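Local structure of uncharacterized protein (Pseudomonas aeruginosa PAO1, 4R1D) at residues T104-R109 with I149-I154. The protein probably acts as the immunity protein that binds and inhibits the type VI secretion lipase effector Tle4, protecting the cell that makes it. Numbering follows the deposited sequence.
Sequences TWHVYR and IDHAYI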
loop_
_atom_site.group_PDB
_atom_site.type_symbol
_atom_site.label_atom_id
_atom_site.label_comp_id
_atom_site.label_asym_id
_atom_site.label_seq_id
_atom_site.Cartn_x
_atom_site.Cartn_y
_atom_site.Cartn_z
ATOM N N THR B 104 -5.147 34.560 18.196
ATOM C CA THR B 104 -5.900 34.526 16.952
ATOM C C THR B 104 -6.426 33.116 16.712
ATOM O O THR B 104 -5.672 32.147 16.691
ATOM C CB THR B 104 -5.067 34.977 15.735
ATOM O OG1 THR B 104 -4.761 36.371 15.850
ATOM C CG2 THR B 104 -5.857 34.768 14.456
ATOM N N TRP B 105 -7.729 33.021 16.520
ATOM C CA TRP B 105 -8.411 31.744 16.374
ATOM C C TRP B 105 -8.104 31.071 15.038
ATOM O O TRP B 105 -8.280 31.667 13.977
ATOM C CB TRP B 105 -9.912 31.992 16.502
ATOM C CG TRP B 105 -10.752 30.783 16.728
ATOM C CD1 TRP B 105 -11.123 30.255 17.930
ATOM C CD2 TRP B 105 -11.349 29.964 15.726
ATOM N NE1 TRP B 105 -11.917 29.151 17.738
ATOM C CE2 TRP B 105 -12.070 28.951 16.391
ATOM C CE3 TRP B 105 -11.345 29.986 14.328
ATOM C CZ2 TRP B 105 -12.779 27.972 15.709
ATOM C CZ3 TRP B 105 -12.048 29.013 13.652
ATOM C CH2 TRP B 105 -12.760 28.020 14.341
ATOM N N HIS B 106 -7.626 29.831 15.105
ATOM C CA HIS B 106 -7.560 28.944 13.948
ATOM C C HIS B 106 -7.882 27.566 14.487
ATOM O O HIS B 106 -7.523 27.248 15.622
ATOM C CB HIS B 106 -6.159 28.901 13.332
ATOM C CG HIS B 106 -5.647 30.234 12.887
ATOM N ND1 HIS B 106 -6.163 30.905 11.799
ATOM C CD2 HIS B 106 -4.660 31.018 13.381
ATOM C CE1 HIS B 106 -5.516 32.047 11.642
ATOM N NE2 HIS B 106 -4.602 32.141 12.591
ATOM N N VAL B 107 -8.530 26.750 13.674
ATOM C CA VAL B 107 -8.958 25.426 14.115
ATOM C C VAL B 107 -8.101 24.305 13.541
ATOM O O VAL B 107 -7.671 24.383 12.398
ATOM C CB VAL B 107 -10.418 25.182 13.719
ATOM C CG1 VAL B 107 -10.610 23.765 13.243
ATOM C CG2 VAL B 107 -11.304 25.454 14.888
ATOM N N TYR B 108 -7.859 23.271 14.347
ATOM C CA TYR B 108 -7.087 22.111 13.911
ATOM C C TYR B 108 -7.741 20.816 14.348
ATOM O O TYR B 108 -8.360 20.756 15.412
ATOM C CB TYR B 108 -5.667 22.170 14.487
ATOM C CG TYR B 108 -4.960 23.447 14.128
ATOM C CD1 TYR B 108 -4.062 23.497 13.067
ATOM C CD2 TYR B 108 -5.226 24.621 14.827
ATOM C CE1 TYR B 108 -3.430 24.673 12.731
ATOM C CE2 TYR B 108 -4.613 25.791 14.495
ATOM C CZ TYR B 108 -3.714 25.821 13.453
ATOM O OH TYR B 108 -3.102 27.013 13.145
ATOM N N ARG B 109 -7.578 19.778 13.529
ATOM C CA ARG B 109 -8.018 18.441 13.891
ATOM C C ARG B 109 -6.784 17.561 14.070
ATOM O O ARG B 109 -5.907 17.550 13.218
ATOM C CB ARG B 109 -8.907 17.852 12.801
ATOM C CG ARG B 109 -9.398 16.459 13.127
ATOM C CD ARG B 109 -10.155 15.841 11.959
ATOM N NE ARG B 109 -10.990 14.727 12.399
ATOM C CZ ARG B 109 -11.721 13.968 11.585
ATOM N NH1 ARG B 109 -11.713 14.191 10.280
ATOM N NH2 ARG B 109 -12.463 12.980 12.079
ATOM N N ILE B 149 3.557 25.117 12.589
ATOM C CA ILE B 149 2.648 24.450 11.664
ATOM C C ILE B 149 1.880 25.550 10.913
ATOM O O ILE B 149 2.215 26.732 11.044
ATOM C CB ILE B 149 1.690 23.508 12.422
ATOM C CG1 ILE B 149 0.770 24.301 13.356
ATOM C CG2 ILE B 149 2.497 22.475 13.236
ATOM C CD1 ILE B 149 -0.292 23.466 14.041
ATOM N N ASP B 150 0.863 25.183 10.133
ATOM C CA ASP B 150 0.060 26.187 9.440
ATOM C C ASP B 150 -0.527 27.176 10.439
ATOM O O ASP B 150 -1.232 26.774 11.359
ATOM C CB ASP B 150 -1.111 25.545 8.701
ATOM C CG ASP B 150 -0.681 24.428 7.796
ATOM O OD1 ASP B 150 -0.362 24.699 6.620
ATOM O OD2 ASP B 150 -0.654 23.281 8.266
ATOM N N HIS B 151 -0.239 28.463 10.250
ATOM C CA HIS B 151 -0.894 29.529 11.012
ATOM C C HIS B 151 -0.635 29.514 12.518
ATOM O O HIS B 151 -1.278 30.246 13.271
ATOM C CB HIS B 151 -2.404 29.499 10.775
ATOM C CG HIS B 151 -2.794 29.612 9.336
ATOM N ND1 HIS B 151 -2.792 30.810 8.654
ATOM C CD2 HIS B 151 -3.205 28.673 8.451
ATOM C CE1 HIS B 151 -3.184 30.605 7.408
ATOM N NE2 HIS B 151 -3.435 29.314 7.257
ATOM N N ALA B 152 0.295 28.692 12.971
ATOM C CA ALA B 152 0.533 28.605 14.398
ATOM C C ALA B 152 1.867 27.961 14.733
ATOM O O ALA B 152 2.638 27.592 13.847
ATOM C CB ALA B 152 -0.612 27.840 15.070
ATOM N N TYR B 153 2.140 27.849 16.027
ATOM C CA TYR B 153 3.244 27.027 16.485
ATOM C C TYR B 153 2.954 26.457 17.856
ATOM O O TYR B 153 2.251 27.058 18.661
ATOM C CB TYR B 153 4.562 27.797 16.496
ATOM C CG TYR B 153 4.622 28.947 17.479
ATOM C CD1 TYR B 153 4.069 30.188 17.169
ATOM C CD2 TYR B 153 5.263 28.798 18.699
ATOM C CE1 TYR B 153 4.138 31.243 18.068
ATOM C CE2 TYR B 153 5.338 29.842 19.597
ATOM C CZ TYR B 153 4.777 31.058 19.278
ATOM O OH TYR B 153 4.867 32.087 20.192
ATOM N N ILE B 154 3.490 25.275 18.106
ATOM C CA ILE B 154 3.317 24.634 19.391
ATOM C C ILE B 154 4.451 25.124 20.271
ATOM O O ILE B 154 5.609 24.765 20.068
ATOM C CB ILE B 154 3.337 23.105 19.231
ATOM C CG1 ILE B 154 2.255 22.684 18.237
ATOM C CG2 ILE B 154 3.147 22.427 20.595
ATOM C CD1 ILE B 154 2.324 21.232 17.792
#
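A type II beta turn, Ile149 to Ala152, joins the hairpin strands 146-149 and 152-155 and rests on the side chains of Tyr108, in strand 107-115, and of nearby His106. The phenol of Tyr108 makes the polar link: its OH donates to the peptide oxygen Asp150 O at 2.6 Å, lying in the carbonyl plane with a C=O...OH angle of 154°, while that oxygen sits at the edge of the ring. The bond grips the central peptide of the turn. Apolar atoms pack around the same phenol: Ile149 CD1 lies 3.6 Å from Tyr108 CE1, and the methyl Ala152 CB is 4.0 Å from Tyr108 CZ. His106 CG is anti to the carbonyl carbon (chi1 -58°); one face of its imidazole meets the turn, and His151 CB stands over the ring centre in a CH-pi contact, 3.8 Å from the centroid. The two imidazoles meet obliquely, planes at 31°. Inside the turn the closing bond from Ala152 N to Ile149 O is weak, but Ile149 N to Ala152 O is 2.9 Å; Arg136 also bonds to both carbonyl oxygens. The contact thus joins regions assigned to the N- and C-terminal families of the immunity protein. Strands 33-38 and 92-100 flank strand 107-115, helix 42-58 packs against Trp105, Val107 and Arg109, and strand 133-135 pairs with 152-155.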